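Local coordinates for inactive poly [ADP-ribose] polymerase RCD1 (Arabidopsis thaliana, PDB 5NGO), which carries a PARP-like domain thought to lack ADP-ribosyl transferase activity and takes part in plant immunity as a target of a downy mildew effector, at residues A[12-16]-A[178-182]. Numbering follows the deposited sequence.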
loop_
_atom_site.group_PDB
_atom_site.type_symbol
_atom_site.label_atom_id
_atom_site.label_comp_id
_atom_site.label_asym_id
_atom_site.label_seq_id
_atom_site.Cartn_x
_atom_site.Cartn_y
_atom_site.Cartn_z
ATOM N N VAL A 12 9.784 -10.326 3.389
ATOM C CA VAL A 12 9.146 -9.475 2.393
ATOM C C VAL A 12 9.338 -10.117 1.031
ATOM O O VAL A 12 8.384 -10.232 0.266
ATOM C CB VAL A 12 9.745 -8.042 2.366
ATOM C CG1 VAL A 12 9.177 -7.203 1.227
ATOM C CG2 VAL A 12 9.577 -7.320 3.658
ATOM N N LYS A 13 10.583 -10.530 0.753
ATOM C CA LYS A 13 10.932 -11.251 -0.475
ATOM C C LYS A 13 10.044 -12.474 -0.676
ATOM O O LYS A 13 9.490 -12.670 -1.760
ATOM C CB LYS A 13 12.404 -11.689 -0.478
ATOM C CG LYS A 13 12.850 -12.244 -1.838
ATOM C CD LYS A 13 14.352 -12.301 -2.008
ATOM C CE LYS A 13 15.007 -13.190 -0.970
ATOM N NZ LYS A 13 16.468 -13.302 -1.224
ATOM N N LYS A 14 9.903 -13.267 0.384
ATOM C CA LYS A 14 9.055 -14.457 0.363
ATOM C C LYS A 14 7.578 -14.134 0.127
ATOM O O LYS A 14 6.935 -14.790 -0.689
ATOM C CB LYS A 14 9.232 -15.268 1.652
ATOM C CG LYS A 14 10.413 -16.226 1.544
ATOM C CD LYS A 14 11.254 -16.417 2.816
ATOM C CE LYS A 14 12.707 -16.728 2.447
ATOM N NZ LYS A 14 13.373 -17.670 3.390
ATOM N N MET A 15 7.055 -13.135 0.830
ATOM C CA MET A 15 5.697 -12.615 0.574
ATOM C C MET A 15 5.473 -12.269 -0.899
ATOM O O MET A 15 4.436 -12.604 -1.466
ATOM C CB MET A 15 5.412 -11.364 1.415
ATOM C CG MET A 15 4.521 -11.597 2.632
ATOM S SD MET A 15 3.967 -10.023 3.332
ATOM C CE MET A 15 5.417 -9.524 4.241
ATOM N N PHE A 16 6.433 -11.575 -1.498
ATOM C CA PHE A 16 6.334 -11.162 -2.896
ATOM C C PHE A 16 6.436 -12.350 -3.862
ATOM O O PHE A 16 5.724 -12.391 -4.872
ATOM C CB PHE A 16 7.411 -10.126 -3.228
ATOM C CG PHE A 16 7.243 -9.500 -4.580
ATOM C CD1 PHE A 16 6.419 -8.400 -4.743
ATOM C CD2 PHE A 16 7.905 -10.012 -5.692
ATOM C CE1 PHE A 16 6.253 -7.816 -5.991
ATOM C CE2 PHE A 16 7.725 -9.432 -6.943
ATOM C CZ PHE A 16 6.900 -8.334 -7.088
ATOM N N PHE A 178 9.085 -0.779 2.608
ATOM C CA PHE A 178 10.001 -1.607 1.824
ATOM C C PHE A 178 9.786 -1.383 0.328
ATOM O O PHE A 178 8.664 -1.161 -0.089
ATOM C CB PHE A 178 9.794 -3.066 2.109
ATOM C CG PHE A 178 10.098 -3.498 3.524
ATOM C CD1 PHE A 178 9.126 -3.465 4.489
ATOM C CD2 PHE A 178 11.311 -4.091 3.822
ATOM C CE1 PHE A 178 9.409 -3.910 5.802
ATOM C CE2 PHE A 178 11.605 -4.540 5.086
ATOM C CZ PHE A 178 10.655 -4.479 6.101
ATOM N N VAL A 179 10.871 -1.411 -0.440
ATOM C CA VAL A 179 10.816 -1.384 -1.892
ATOM C C VAL A 179 11.314 -2.717 -2.436
ATOM O O VAL A 179 12.418 -3.161 -2.090
ATOM C CB VAL A 179 11.688 -0.265 -2.498
ATOM C CG1 VAL A 179 11.578 -0.266 -4.009
ATOM C CG2 VAL A 179 11.255 1.093 -1.950
ATOM N N VAL A 180 10.508 -3.344 -3.296
ATOM C CA VAL A 180 10.873 -4.585 -3.958
ATOM C C VAL A 180 11.121 -4.261 -5.422
ATOM O O VAL A 180 10.217 -3.759 -6.100
ATOM C CB VAL A 180 9.744 -5.640 -3.834
ATOM C CG1 VAL A 180 10.095 -6.895 -4.639
ATOM C CG2 VAL A 180 9.520 -6.008 -2.377
ATOM N N ARG A 181 12.345 -4.533 -5.886
ATOM C CA ARG A 181 12.713 -4.385 -7.290
ATOM C C ARG A 181 12.588 -5.729 -7.979
ATOM O O ARG A 181 13.132 -6.719 -7.498
ATOM C CB ARG A 181 14.153 -3.895 -7.422
ATOM C CG ARG A 181 14.361 -2.504 -6.880
ATOM C CD ARG A 181 15.797 -2.033 -7.026
ATOM N NE ARG A 181 15.963 -0.791 -6.275
ATOM C CZ ARG A 181 17.026 -0.007 -6.309
ATOM N NH1 ARG A 181 18.047 -0.264 -7.117
ATOM N NH2 ARG A 181 17.040 1.088 -5.553
ATOM N N PHE A 182 11.899 -5.753 -9.122
ATOM C CA PHE A 182 11.630 -7.002 -9.827
ATOM C C PHE A 182 11.485 -6.845 -11.353
ATOM O O PHE A 182 11.495 -5.730 -11.880
ATOM C CB PHE A 182 10.387 -7.669 -9.226
ATOM C CG PHE A 182 9.101 -6.938 -9.509
ATOM C CD1 PHE A 182 8.742 -5.817 -8.774
ATOM C CD2 PHE A 182 8.236 -7.382 -10.500
ATOM C CE1 PHE A 182 7.566 -5.144 -9.021
ATOM C CE2 PHE A 182 7.043 -6.714 -10.753
ATOM C CZ PHE A 182 6.710 -5.589 -10.007
#
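Here the N-terminal helix 9-19 lies across one face of the mixed beta-sheet of the PARP-like domain, packing on strand 174-182 close to the sheet's edge. It is a helix-on-sheet contact between the two ends of the chain: 161 residues separate the segments, yet their axes come within 9.9 Å, crossing at -53°. At that spacing side chains must fill the gap, and they do so without polar links. On the strand, alternation sends Phe-178, Val-180 and Phe-182 toward the helix, while Val-179 and Arg-181 point away. The helix answers with Val-12 and Phe-16, one turn apart and joined by the hydrogen bond from Phe-16 N to Val-12 O (3.0 Å), so both reach the same face.

Two CH-pi contacts run in opposite senses. Val-12 CG2 sits over the Phe-178 ring, 3.6 Å from its centroid and 8° off the normal; in return, the strand's Val-180 places CG1 over the Phe-16 ring, 3.8 Å from the centroid and 9° off. The valines also touch each other, Val-12 CG1 to Val-180 CG2 at 3.8 Å.

Trp-66 of strand 62-68 adds to this core, meeting Phe-16 edge-to-face and touching Val-12 and Val-180. Val-28 and Val-31, from edge strand 28-33, pack against Phe-16 and Val-12 respectively.

The aromatic pair comes last: Phe-16 turns its edge to the face of Phe-182, centroids 4.8 Å apart and planes inclined at 53°, with Phe-16 CZ 3.5 Å from Phe-182 CD1.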